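Local atomic coordinates of 3-carboxy-cis,cis-muconate cycloisomerase (Acinetobacter calcoaceticus, PDB entry 1Q5N), a protein that belongs to the fumarase/aspartase superfamily and is a largely helical cycloisomerase, assembled as a tetramer around a central bundle of long helices. Residues F12-V17 against L337-L342; I128-V133 against R179-I184; Q134-T139 against R344-L349; P303-S308 against P332-L337. All blocks are in the same frame, centred on the assembly; numbering follows the deposited sequence.

Starting from the N terminus, the chain passes F12-V17, which interaction 1 pins to the middle of the long helix 323-351, closing a loop of 319 residues. Inside it, helix 110-146 offers two successive turns: I128-V133 meets helix 166-191 in interaction 2, nested within interaction 1, and Q134-T139 meets helix 323-351 in interaction 3, which crosses both interaction 1 and interaction 2. Interaction 4, between helices 290-311 and 323-351, is nested within interactions 1 and 3 and follows interaction 2 in series. It shares L337 with interaction 1. Helix 323-351 thus gathers the N-terminal segment and helices 110-146 and 290-311, while helix 166-191 is joined through helix 110-146.

Interaction 1 (F12-V17 against L337-L342); sequences FYQRDV and LTAGAL
Y13 brings the edge of its ring to L337: CE1 lies 3.7 Å from L337 CD2, and L337 CG sits in the ring plane, the two side chains meeting at a slant. F12 turns its ring away from L337 and leaves only CB near the same methyl. One turn of helix 323-351 is crossed by the backbone of the N-terminal segment, just ahead of helix 15-20. Y13 CA comes within 4.0 Å of G340 CA, where there is no side chain to hold the two backbones apart, and F12 O faces G340 CA at 3.4 Å in a nearly straight CA-H...O contact. Beyond it A339 CB meets both V17 CG2 (3.5 Å) and Q14 CB (3.6 Å). With CG anti to the backbone N (chi1 -165°) and a bend at chi2, the Q14 amide folds back as N-cap of helix 15-20: V17 N donates to Q14 OE1 at 3.1 Å, close to the C=O direction. Q14 NE2 in turn donates to D16 OD2 from above the carboxylate plane. Y13 OH is hydrogen-bonded to E333 OE2, and L329 of the second subunit packs on F12 and Y13. Apolar touching and close backbone thus join the segments, while the Q14 amide and Y13 OH bond beside the interface.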
loop_
_atom_site.group_PDB
_atom_site.type_symbol
_atom_site.label_atom_id
_atom_site.label_comp_id
_atom_site.label_asym_id
_atom_site.label_seq_id
_atom_site.Cartn_x
_atom_site.Cartn_y
_atom_site.Cartn_z
ATOM N N PHE A 12 -4.235 -16.594 12.702
ATOM C CA PHE A 12 -4.594 -15.213 12.450
ATOM C C PHE A 12 -6.060 -14.790 12.513
ATOM O O PHE A 12 -6.340 -13.629 12.749
ATOM C CB PHE A 12 -4.061 -14.820 11.072
ATOM C CG PHE A 12 -2.600 -15.104 10.879
ATOM C CD1 PHE A 12 -1.635 -14.402 11.614
ATOM C CD2 PHE A 12 -2.180 -16.031 9.912
ATOM C CE1 PHE A 12 -0.247 -14.635 11.402
ATOM C CE2 PHE A 12 -0.811 -16.269 9.679
ATOM C CZ PHE A 12 0.166 -15.559 10.415
ATOM N N TYR A 13 -6.996 -15.709 12.323
ATOM C CA TYR A 13 -8.371 -15.256 12.286
ATOM C C TYR A 13 -9.156 -15.595 13.508
ATOM O O TYR A 13 -8.614 -16.046 14.500
ATOM C CB TYR A 13 -9.074 -15.793 11.054
ATOM C CG TYR A 13 -8.292 -15.603 9.766
ATOM C CD1 TYR A 13 -7.649 -14.388 9.476
ATOM C CD2 TYR A 13 -8.234 -16.620 8.811
ATOM C CE1 TYR A 13 -6.965 -14.192 8.286
ATOM C CE2 TYR A 13 -7.554 -16.432 7.589
ATOM C CZ TYR A 13 -6.908 -15.204 7.340
ATOM O OH TYR A 13 -6.160 -15.041 6.173
ATOM N N GLN A 14 -10.437 -15.325 13.444
ATOM C CA GLN A 14 -11.313 -15.591 14.562
ATOM C C GLN A 14 -12.389 -16.501 13.982
ATOM O O GLN A 14 -12.991 -16.185 12.950
ATOM C CB GLN A 14 -11.865 -14.273 15.085
ATOM C CG GLN A 14 -12.503 -14.333 16.464
ATOM C CD GLN A 14 -13.928 -14.866 16.428
ATOM O OE1 GLN A 14 -14.643 -14.701 15.440
ATOM N NE2 GLN A 14 -14.352 -15.497 17.518
ATOM N N ARG A 15 -12.611 -17.630 14.636
ATOM C CA ARG A 15 -13.548 -18.633 14.144
ATOM C C ARG A 15 -14.944 -18.172 13.651
ATOM O O ARG A 15 -15.324 -18.499 12.551
ATOM C CB ARG A 15 -13.695 -19.725 15.197
ATOM C CG ARG A 15 -14.019 -21.057 14.615
ATOM C CD ARG A 15 -14.818 -21.846 15.639
ATOM N NE ARG A 15 -14.001 -22.845 16.338
ATOM C CZ ARG A 15 -14.359 -23.457 17.475
ATOM N NH1 ARG A 15 -15.528 -23.160 18.062
ATOM N NH2 ARG A 15 -13.568 -24.392 18.012
ATOM N N ASP A 16 -15.695 -17.414 14.437
ATOM C CA ASP A 16 -17.021 -16.957 14.009
ATOM C C ASP A 16 -17.014 -16.003 12.784
ATOM O O ASP A 16 -17.830 -16.140 11.861
ATOM C CB ASP A 16 -17.756 -16.298 15.196
ATOM C CG ASP A 16 -17.741 -17.191 16.470
ATOM O OD1 ASP A 16 -18.090 -18.400 16.382
ATOM O OD2 ASP A 16 -17.358 -16.678 17.562
ATOM N N VAL A 17 -16.079 -15.054 12.744
ATOM C CA VAL A 17 -16.023 -14.148 11.619
ATOM C C VAL A 17 -15.591 -14.923 10.357
ATOM O O VAL A 17 -16.065 -14.648 9.291
ATOM C CB VAL A 17 -15.112 -12.933 11.960
ATOM C CG1 VAL A 17 -14.834 -12.070 10.713
ATOM C CG2 VAL A 17 -15.792 -12.112 13.063
ATOM N N LEU A 337 -8.847 -10.536 9.975
ATOM C CA LEU A 337 -7.606 -10.191 10.676
ATOM C C LEU A 337 -7.900 -9.325 11.897
ATOM O O LEU A 337 -7.229 -9.469 12.944
ATOM C CB LEU A 337 -6.609 -9.460 9.748
ATOM C CG LEU A 337 -5.994 -10.372 8.680
ATOM C CD1 LEU A 337 -5.407 -9.600 7.546
ATOM C CD2 LEU A 337 -4.937 -11.230 9.330
ATOM N N THR A 338 -8.889 -8.434 11.776
ATOM C CA THR A 338 -9.240 -7.549 12.877
ATOM C C THR A 338 -9.862 -8.345 14.048
ATOM O O THR A 338 -9.493 -8.148 15.224
ATOM C CB THR A 338 -10.245 -6.459 12.419
ATOM O OG1 THR A 338 -9.665 -5.678 11.379
ATOM C CG2 THR A 338 -10.637 -5.539 13.601
ATOM N N ALA A 339 -10.809 -9.234 13.728
ATOM C CA ALA A 339 -11.479 -10.052 14.748
ATOM C C ALA A 339 -10.407 -10.984 15.348
ATOM O O ALA A 339 -10.371 -11.201 16.563
ATOM C CB ALA A 339 -12.651 -10.872 14.104
ATOM N N GLY A 340 -9.518 -11.526 14.500
ATOM C CA GLY A 340 -8.435 -12.361 15.035
ATOM C C GLY A 340 -7.503 -11.565 15.969
ATOM O O GLY A 340 -7.136 -12.004 17.065
ATOM N N ALA A 341 -7.149 -10.354 15.572
ATOM C CA ALA A 341 -6.244 -9.560 16.406
ATOM C C ALA A 341 -6.932 -9.164 17.723
ATOM O O ALA A 341 -6.296 -9.118 18.766
ATOM C CB ALA A 341 -5.747 -8.261 15.623
ATOM N N LEU A 342 -8.224 -8.863 17.659
ATOM C CA LEU A 342 -8.996 -8.501 18.855
ATOM C C LEU A 342 -9.088 -9.695 19.785
ATOM O O LEU A 342 -8.937 -9.558 20.998
ATOM C CB LEU A 342 -10.412 -8.076 18.468
ATOM C CG LEU A 342 -10.469 -6.677 17.948
ATOM C CD1 LEU A 342 -11.829 -6.411 17.355
ATOM C CD2 LEU A 342 -10.168 -5.760 19.123
#

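Interaction 2 (I128-V133 against R179-I184)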
loop_
_atom_site.group_PDB
_atom_site.type_symbol
_atom_site.label_atom_id
_atom_site.label_comp_id
_atom_site.label_asym_id
_atom_site.label_seq_id
_atom_site.Cartn_x
_atom_site.Cartn_y
_atom_site.Cartn_z
ATOM N N ILE A 128 -20.073 -9.018 16.115
ATOM C CA ILE A 128 -19.019 -9.736 16.816
ATOM C C ILE A 128 -17.833 -8.818 17.131
ATOM O O ILE A 128 -17.375 -8.803 18.272
ATOM C CB ILE A 128 -18.513 -10.922 15.998
ATOM C CG1 ILE A 128 -19.583 -11.999 15.965
ATOM C CG2 ILE A 128 -17.211 -11.508 16.617
ATOM C CD1 ILE A 128 -19.248 -13.064 14.968
ATOM N N VAL A 129 -17.355 -8.030 16.156
ATOM C CA VAL A 129 -16.213 -7.148 16.391
ATOM C C VAL A 129 -16.559 -6.125 17.461
ATOM O O VAL A 129 -15.737 -5.822 18.342
ATOM C CB VAL A 129 -15.775 -6.419 15.078
ATOM C CG1 VAL A 129 -14.934 -5.194 15.398
ATOM C CG2 VAL A 129 -14.993 -7.368 14.212
ATOM N N GLN A 130 -17.785 -5.608 17.412
ATOM C CA GLN A 130 -18.180 -4.602 18.390
ATOM C C GLN A 130 -18.174 -5.225 19.792
ATOM O O GLN A 130 -17.712 -4.630 20.767
ATOM C CB GLN A 130 -19.570 -4.046 18.073
ATOM C CG GLN A 130 -20.073 -3.109 19.151
ATOM C CD GLN A 130 -21.218 -2.243 18.700
ATOM O OE1 GLN A 130 -21.987 -2.601 17.795
ATOM N NE2 GLN A 130 -21.352 -1.071 19.339
ATOM N N ASN A 131 -18.680 -6.438 19.895
ATOM C CA ASN A 131 -18.681 -7.042 21.189
ATOM C C ASN A 131 -17.230 -7.303 21.670
ATOM O O ASN A 131 -16.949 -7.172 22.856
ATOM C CB ASN A 131 -19.494 -8.331 21.171
ATOM C CG ASN A 131 -19.608 -8.939 22.552
ATOM O OD1 ASN A 131 -19.238 -10.101 22.756
ATOM N ND2 ASN A 131 -20.092 -8.141 23.537
ATOM N N GLN A 132 -16.318 -7.664 20.768
ATOM C CA GLN A 132 -14.923 -7.878 21.174
ATOM C C GLN A 132 -14.336 -6.554 21.670
ATOM O O GLN A 132 -13.674 -6.504 22.684
ATOM C CB GLN A 132 -14.092 -8.366 20.015
ATOM C CG GLN A 132 -14.472 -9.736 19.523
ATOM C CD GLN A 132 -13.638 -10.112 18.301
ATOM O OE1 GLN A 132 -13.740 -9.460 17.275
ATOM N NE2 GLN A 132 -12.806 -11.152 18.413
ATOM N N VAL A 133 -14.619 -5.458 20.978
ATOM C CA VAL A 133 -14.074 -4.180 21.422
ATOM C C VAL A 133 -14.623 -3.797 22.805
ATOM O O VAL A 133 -13.893 -3.254 23.643
ATOM C CB VAL A 133 -14.392 -3.074 20.427
ATOM C CG1 VAL A 133 -14.025 -1.727 21.008
ATOM C CG2 VAL A 133 -13.642 -3.349 19.131
ATOM N N ARG A 179 -13.191 5.232 21.770
ATOM C CA ARG A 179 -13.397 5.988 20.521
ATOM C C ARG A 179 -13.764 5.019 19.347
ATOM O O ARG A 179 -14.489 5.392 18.413
ATOM C CB ARG A 179 -12.159 6.835 20.187
ATOM C CG ARG A 179 -11.953 7.980 21.115
ATOM C CD ARG A 179 -10.840 8.891 20.602
ATOM N NE ARG A 179 -9.500 8.257 20.599
ATOM C CZ ARG A 179 -8.743 8.051 21.685
ATOM N NH1 ARG A 179 -9.171 8.408 22.889
ATOM N NH2 ARG A 179 -7.530 7.535 21.576
ATOM N N ASP A 180 -13.287 3.778 19.411
ATOM C CA ASP A 180 -13.637 2.805 18.403
ATOM C C ASP A 180 -15.121 2.421 18.515
ATOM O O ASP A 180 -15.801 2.222 17.499
ATOM C CB ASP A 180 -12.803 1.540 18.542
ATOM C CG ASP A 180 -11.353 1.757 18.151
ATOM O OD1 ASP A 180 -11.085 2.642 17.298
ATOM O OD2 ASP A 180 -10.483 1.028 18.686
ATOM N N LEU A 181 -15.593 2.268 19.747
ATOM C CA LEU A 181 -16.993 1.960 19.991
ATOM C C LEU A 181 -17.856 3.122 19.415
ATOM O O LEU A 181 -18.879 2.891 18.799
ATOM C CB LEU A 181 -17.232 1.811 21.489
ATOM C CG LEU A 181 -17.448 0.434 22.102
ATOM C CD1 LEU A 181 -17.194 -0.734 21.193
ATOM C CD2 LEU A 181 -16.576 0.388 23.318
ATOM N N ASP A 182 -17.412 4.358 19.578
ATOM C CA ASP A 182 -18.163 5.464 19.049
ATOM C C ASP A 182 -18.185 5.435 17.508
ATOM O O ASP A 182 -19.221 5.718 16.870
ATOM C CB ASP A 182 -17.569 6.797 19.503
ATOM C CG ASP A 182 -17.744 7.072 21.024
ATOM O OD1 ASP A 182 -18.556 6.398 21.708
ATOM O OD2 ASP A 182 -17.053 8.000 21.526
ATOM N N ARG A 183 -17.033 5.134 16.912
ATOM C CA ARG A 183 -16.944 5.090 15.459
ATOM C C ARG A 183 -17.859 4.020 14.879
ATOM O O ARG A 183 -18.554 4.267 13.897
ATOM C CB ARG A 183 -15.520 4.798 15.021
ATOM C CG ARG A 183 -14.606 5.975 15.170
ATOM C CD ARG A 183 -13.164 5.577 14.793
ATOM N NE ARG A 183 -12.281 6.689 15.113
ATOM C CZ ARG A 183 -11.334 6.638 16.051
ATOM N NH1 ARG A 183 -11.134 5.519 16.758
ATOM N NH2 ARG A 183 -10.609 7.728 16.296
ATOM N N ILE A 184 -17.858 2.850 15.505
ATOM C CA ILE A 184 -18.702 1.755 15.048
ATOM C C ILE A 184 -20.199 2.174 15.108
ATOM O O ILE A 184 -20.925 2.004 14.133
ATOM C CB ILE A 184 -18.482 0.484 15.899
ATOM C CG1 ILE A 184 -17.136 -0.138 15.534
ATOM C CG2 ILE A 184 -19.656 -0.488 15.709
ATOM C CD1 ILE A 184 -16.787 -1.389 16.273
#
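V133 pushes CG1 against the end of L181, with CB 3.7 Å from L181 CD1. The two side chains run alongside each other, pointing opposite ways. L181 has an unusual conformation, chi1 -106° and chi2 9°, both far from staggered, and V133 CG1 is modelled only 3.3 Å from its CD1; this means either some strain or an imperfectly placed leucine, and the close approach is doubtful. A turn away, I184 CG2 lies 3.8 Å from both Q130 CD and Q130 OE1, and only slightly farther from NE2, so a methyl rests against the amide group as a whole. Q130 runs out extended, and its amide is tethered beyond the contact: OE1 accepts from K188 and NE2 donates to N185 OD1. V129 adds a looser touch, CG1 to I184 CD1 at 4.3 Å. The segments are antiparallel, 157° between their directions and 10.1 Å between axes, as neighbouring helices of the superfamily's central bundle. On the R179-I184 side, D180 OD1 pairs with R183 NH1 in a salt bridge, while R183 NH2 reaches D235 and E239 of the third subunit. Methyl packing therefore carries the interface, and R183 beside it is shared between its own helix and acidic residues of another subunit.

Interaction 3 (Q134-T139 against R344-L349); sequences QQCYET and RTLDVL
L346 reaches out to helix 110-146 with CG anti to the backbone N (chi1 -172°) and a bend at chi2 (53°), so that its two methyls divide the work. CD1 settles over the backbone of the facing turn, 3.9 Å from C136 N and about as far from Q135 O, and T139 OG1 is a third neighbour. CD2 turns to the Q135 side chain, 3.7 Å from OE1; Q135 is extended beyond CG and crosses the leucine at about a right angle. C136 SG lies 4.1 Å from L346 CB.

The segments run parallel, their directions 20° apart and their axes 9.7 Å apart. In the long-helix bundle of the fumarase/aspartase superfamily, helices 110-146 and 323-351 are here side by side pointing the same way, with F177 of helix 166-191 packing on C136 and M254 of helix 235-261 on L349.

T139 divides its two branches between its own helix and the neighbour. OG1, anti to the carbonyl carbon, bonds back to Q135 O at 2.8 Å; that oxygen also accepts from T139 N, and the two donors come from opposite faces of the carbonyl plane. The OG1 bond holds the rotation about CA-CB, which turns CG2 toward L349, 3.8 Å from its CB and 3.7 Å from its carbonyl O, which itself accepts from Q143 NE2. L349 answers by laying CD1 3.8 Å from C136 O.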
loop_
_atom_site.group_PDB
_atom_site.type_symbol
_atom_site.label_atom_id
_atom_site.label_comp_id
_atom_site.label_asym_id
_atom_site.label_seq_id
_atom_site.Cartn_x
_atom_site.Cartn_y
_atom_site.Cartn_z
ATOM N N GLN A 134 -15.914 -4.069 23.017
ATOM C CA GLN A 134 -16.591 -3.780 24.261
ATOM C C GLN A 134 -15.889 -4.566 25.413
ATOM O O GLN A 134 -15.639 -4.008 26.466
ATOM C CB GLN A 134 -18.062 -4.217 24.130
ATOM C CG GLN A 134 -18.917 -3.965 25.345
ATOM C CD GLN A 134 -19.041 -2.462 25.663
ATOM O OE1 GLN A 134 -19.454 -1.667 24.810
ATOM N NE2 GLN A 134 -18.688 -2.074 26.898
ATOM N N GLN A 135 -15.604 -5.851 25.219
ATOM C CA GLN A 135 -14.922 -6.611 26.252
ATOM C C GLN A 135 -13.481 -6.111 26.477
ATOM O O GLN A 135 -13.008 -6.086 27.621
ATOM C CB GLN A 135 -14.856 -8.082 25.898
ATOM C CG GLN A 135 -16.149 -8.726 25.919
ATOM C CD GLN A 135 -15.994 -10.155 25.553
ATOM O OE1 GLN A 135 -15.596 -10.976 26.391
ATOM N NE2 GLN A 135 -16.272 -10.485 24.290
ATOM N N CYS A 136 -12.783 -5.763 25.384
ATOM C CA CYS A 136 -11.441 -5.228 25.494
ATOM C C CYS A 136 -11.524 -3.944 26.321
ATOM O O CYS A 136 -10.710 -3.740 27.214
ATOM C CB CYS A 136 -10.818 -4.915 24.101
ATOM S SG CYS A 136 -10.209 -6.387 23.270
ATOM N N TYR A 137 -12.487 -3.079 26.015
ATOM C CA TYR A 137 -12.660 -1.819 26.757
ATOM C C TYR A 137 -12.868 -2.060 28.282
ATOM O O TYR A 137 -12.174 -1.485 29.134
ATOM C CB TYR A 137 -13.847 -1.082 26.186
ATOM C CG TYR A 137 -14.176 0.247 26.842
ATOM C CD1 TYR A 137 -13.190 1.205 27.058
ATOM C CD2 TYR A 137 -15.509 0.595 27.115
ATOM C CE1 TYR A 137 -13.496 2.453 27.492
ATOM C CE2 TYR A 137 -15.844 1.872 27.558
ATOM C CZ TYR A 137 -14.846 2.796 27.737
ATOM O OH TYR A 137 -15.188 4.086 28.094
ATOM N N GLU A 138 -13.824 -2.925 28.602
ATOM C CA GLU A 138 -14.160 -3.268 29.978
ATOM C C GLU A 138 -12.953 -3.801 30.709
ATOM O O GLU A 138 -12.615 -3.310 31.801
ATOM C CB GLU A 138 -15.285 -4.310 30.018
ATOM C CG GLU A 138 -16.605 -3.604 29.825
ATOM C CD GLU A 138 -17.787 -4.551 29.690
ATOM O OE1 GLU A 138 -17.594 -5.801 29.636
ATOM O OE2 GLU A 138 -18.915 -4.025 29.621
ATOM N N THR A 139 -12.329 -4.813 30.111
ATOM C CA THR A 139 -11.140 -5.390 30.692
ATOM C C THR A 139 -10.009 -4.316 30.834
ATOM O O THR A 139 -9.373 -4.229 31.886
ATOM C CB THR A 139 -10.684 -6.577 29.858
ATOM O OG1 THR A 139 -11.786 -7.480 29.708
ATOM C CG2 THR A 139 -9.533 -7.295 30.511
ATOM N N ARG A 344 -6.955 -12.235 20.220
ATOM C CA ARG A 344 -5.705 -12.449 20.935
ATOM C C ARG A 344 -5.416 -11.295 21.929
ATOM O O ARG A 344 -4.954 -11.522 23.049
ATOM C CB ARG A 344 -4.594 -12.647 19.930
ATOM C CG ARG A 344 -4.668 -14.061 19.459
ATOM C CD ARG A 344 -4.101 -14.203 18.138
ATOM N NE ARG A 344 -4.611 -15.418 17.514
ATOM C CZ ARG A 344 -5.614 -15.442 16.624
ATOM N NH1 ARG A 344 -6.220 -14.325 16.238
ATOM N NH2 ARG A 344 -6.016 -16.603 16.121
ATOM N N THR A 345 -5.725 -10.062 21.547
ATOM C CA THR A 345 -5.519 -8.953 22.464
ATOM C C THR A 345 -6.367 -9.147 23.763
ATOM O O THR A 345 -5.861 -8.958 24.887
ATOM C CB THR A 345 -5.839 -7.623 21.757
ATOM O OG1 THR A 345 -4.964 -7.517 20.630
ATOM C CG2 THR A 345 -5.648 -6.381 22.715
ATOM N N LEU A 346 -7.638 -9.532 23.619
ATOM C CA LEU A 346 -8.501 -9.790 24.792
ATOM C C LEU A 346 -7.848 -10.833 25.726
ATOM O O LEU A 346 -7.705 -10.585 26.917
ATOM C CB LEU A 346 -9.875 -10.286 24.343
ATOM C CG LEU A 346 -10.894 -10.388 25.480
ATOM C CD1 LEU A 346 -11.004 -9.087 26.266
ATOM C CD2 LEU A 346 -12.229 -10.745 24.830
ATOM N N ASP A 347 -7.450 -11.986 25.191
ATOM C CA ASP A 347 -6.766 -12.997 26.005
ATOM C C ASP A 347 -5.616 -12.391 26.832
ATOM O O ASP A 347 -5.469 -12.695 28.015
ATOM C CB ASP A 347 -6.137 -14.087 25.137
ATOM C CG ASP A 347 -7.133 -15.037 24.604
ATOM O OD1 ASP A 347 -8.303 -14.962 25.060
ATOM O OD2 ASP A 347 -6.754 -15.859 23.725
ATOM N N VAL A 348 -4.793 -11.559 26.190
ATOM C CA VAL A 348 -3.666 -10.936 26.856
ATOM C C VAL A 348 -4.110 -9.921 27.913
ATOM O O VAL A 348 -3.529 -9.884 28.999
ATOM C CB VAL A 348 -2.695 -10.246 25.807
ATOM C CG1 VAL A 348 -1.652 -9.344 26.521
ATOM C CG2 VAL A 348 -2.001 -11.296 24.985
ATOM N N LEU A 349 -5.115 -9.085 27.607
ATOM C CA LEU A 349 -5.564 -8.095 28.581
ATOM C C LEU A 349 -6.133 -8.771 29.823
ATOM O O LEU A 349 -5.991 -8.241 30.918
ATOM C CB LEU A 349 -6.626 -7.181 28.012
ATOM C CG LEU A 349 -6.175 -6.081 27.069
ATOM C CD1 LEU A 349 -7.421 -5.398 26.473
ATOM C CD2 LEU A 349 -5.327 -5.070 27.777
#

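Interaction 4 (P303-S308 against P332-L337)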
loop_
_atom_site.group_PDB
_atom_site.type_symbol
_atom_site.label_atom_id
_atom_site.label_comp_id
_atom_site.label_asym_id
_atom_site.label_seq_id
_atom_site.Cartn_x
_atom_site.Cartn_y
_atom_site.Cartn_z
ATOM N N PRO A 303 -2.917 -2.562 6.834
ATOM C CA PRO A 303 -2.589 -1.314 6.111
ATOM C C PRO A 303 -2.431 -1.567 4.609
ATOM O O PRO A 303 -2.835 -0.705 3.778
ATOM C CB PRO A 303 -1.266 -0.868 6.737
ATOM C CG PRO A 303 -1.449 -1.318 8.224
ATOM C CD PRO A 303 -2.023 -2.746 7.998
ATOM N N ALA A 304 -1.843 -2.723 4.249
ATOM C CA ALA A 304 -1.685 -3.072 2.824
ATOM C C ALA A 304 -3.064 -3.307 2.208
ATOM O O ALA A 304 -3.320 -2.833 1.133
ATOM C CB ALA A 304 -0.809 -4.338 2.648
ATOM N N LEU A 305 -3.952 -4.041 2.890
ATOM C CA LEU A 305 -5.293 -4.274 2.356
ATOM C C LEU A 305 -6.086 -2.938 2.207
ATOM O O LEU A 305 -6.967 -2.828 1.304
ATOM C CB LEU A 305 -6.063 -5.249 3.242
ATOM C CG LEU A 305 -5.440 -6.651 3.233
ATOM C CD1 LEU A 305 -6.050 -7.449 4.368
ATOM C CD2 LEU A 305 -5.684 -7.365 1.889
ATOM N N MET A 306 -5.765 -1.944 3.054
ATOM C CA MET A 306 -6.430 -0.650 2.983
ATOM C C MET A 306 -6.105 0.002 1.629
ATOM O O MET A 306 -6.990 0.638 1.026
ATOM C CB MET A 306 -5.955 0.315 4.088
ATOM C CG MET A 306 -6.571 0.138 5.473
ATOM S SD MET A 306 -8.386 0.234 5.452
ATOM C CE MET A 306 -8.620 -1.295 5.917
ATOM N N SER A 307 -4.848 -0.126 1.179
ATOM C CA SER A 307 -4.454 0.452 -0.099
ATOM C C SER A 307 -5.394 -0.121 -1.180
ATOM O O SER A 307 -5.960 0.600 -1.996
ATOM C CB SER A 307 -2.994 0.115 -0.405
ATOM O OG SER A 307 -2.776 -0.070 -1.792
ATOM N N SER A 308 -5.601 -1.424 -1.131
ATOM C CA SER A 308 -6.462 -2.081 -2.074
ATOM C C SER A 308 -7.968 -1.641 -2.088
ATOM O O SER A 308 -8.555 -1.383 -3.165
ATOM C CB SER A 308 -6.389 -3.585 -1.835
ATOM O OG SER A 308 -7.235 -4.235 -2.736
ATOM N N PRO A 332 -13.337 -9.205 3.205
ATOM C CA PRO A 332 -13.391 -10.296 4.195
ATOM C C PRO A 332 -12.050 -10.460 4.970
ATOM O O PRO A 332 -12.055 -10.720 6.181
ATOM C CB PRO A 332 -13.718 -11.559 3.339
ATOM C CG PRO A 332 -14.348 -10.980 2.072
ATOM C CD PRO A 332 -13.548 -9.709 1.828
ATOM N N GLU A 333 -10.917 -10.340 4.275
ATOM C CA GLU A 333 -9.620 -10.519 4.936
ATOM C C GLU A 333 -9.457 -9.469 6.045
ATOM O O GLU A 333 -8.988 -9.808 7.130
ATOM C CB GLU A 333 -8.505 -10.435 3.898
ATOM C CG GLU A 333 -7.074 -10.743 4.331
ATOM C CD GLU A 333 -6.817 -12.213 4.599
ATOM O OE1 GLU A 333 -7.648 -13.027 4.125
ATOM O OE2 GLU A 333 -5.795 -12.578 5.262
ATOM N N ILE A 334 -9.877 -8.212 5.809
ATOM C CA ILE A 334 -9.745 -7.148 6.818
ATOM C C ILE A 334 -10.566 -7.504 8.069
ATOM O O ILE A 334 -10.057 -7.427 9.182
ATOM C CB ILE A 334 -10.186 -5.783 6.229
ATOM C CG1 ILE A 334 -9.295 -5.495 5.036
ATOM C CG2 ILE A 334 -10.144 -4.658 7.306
ATOM C CD1 ILE A 334 -9.441 -4.165 4.415
ATOM N N PHE A 335 -11.830 -7.900 7.894
ATOM C CA PHE A 335 -12.650 -8.335 9.027
ATOM C C PHE A 335 -12.021 -9.516 9.799
ATOM O O PHE A 335 -11.957 -9.539 11.030
ATOM C CB PHE A 335 -14.020 -8.807 8.537
ATOM C CG PHE A 335 -15.094 -7.771 8.659
ATOM C CD1 PHE A 335 -15.613 -7.446 9.921
ATOM C CD2 PHE A 335 -15.637 -7.171 7.496
ATOM C CE1 PHE A 335 -16.667 -6.541 10.058
ATOM C CE2 PHE A 335 -16.685 -6.267 7.592
ATOM C CZ PHE A 335 -17.223 -5.947 8.876
ATOM N N GLN A 336 -11.595 -10.525 9.064
ATOM C CA GLN A 336 -11.001 -11.692 9.686
ATOM C C GLN A 336 -9.722 -11.421 10.476
ATOM O O GLN A 336 -9.540 -12.013 11.549
ATOM C CB GLN A 336 -10.742 -12.764 8.637
ATOM C CG GLN A 336 -11.964 -13.591 8.357
ATOM C CD GLN A 336 -11.726 -14.521 7.184
ATOM O OE1 GLN A 336 -11.794 -14.096 6.038
ATOM N NE2 GLN A 336 -11.408 -15.769 7.463
ATOM N N LEU A 337 -8.847 -10.536 9.975
ATOM C CA LEU A 337 -7.606 -10.191 10.676
ATOM C C LEU A 337 -7.900 -9.325 11.897
ATOM O O LEU A 337 -7.229 -9.469 12.944
ATOM C CB LEU A 337 -6.609 -9.460 9.748
ATOM C CG LEU A 337 -5.994 -10.372 8.680
ATOM C CD1 LEU A 337 -5.407 -9.600 7.546
ATOM C CD2 LEU A 337 -4.937 -11.230 9.330
#
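Two consecutive antiparallel helices of the central bundle, 290-311 and 323-351, meet where L305 lies against I334 and E333. L305 CB is 3.7 Å from I334 CG1, the two side chains lying flank to flank with their ends pointing contrary ways. Its CD1 goes further, 3.4 Å from E333 CG, where leucine and glutamate cross at about a right angle, and it also touches L337 CD1 at 3.9 Å. M306 comes in from the neighbouring position: bent at chi2 (-56°) and again at chi3, it brings CE to 3.9 Å from I334 CG2. The still shorter approach of M306 CE to I334 CD1, modelled at 3.3 Å, is doubtful. I334 CD1 also touches L305 CB.

The segment axes lie 10.1 Å apart, with 155° between their directions, and each segment starts at a proline, P303 or P332, where its helix kinks. In this superfamily the long helices of four subunits gather into a common core, and here helix 290-311 also meets other subunits: S308 OG bonds to N300 of the second subunit, and S307 OG to S307 of the fourth.

E333 lends the contact only its aliphatic part. CG is anti to the backbone N (chi1 -173°), and the bend at chi2 carries the carboxylate off, where OE2, besides meeting Y13, forms a salt bridge with R301.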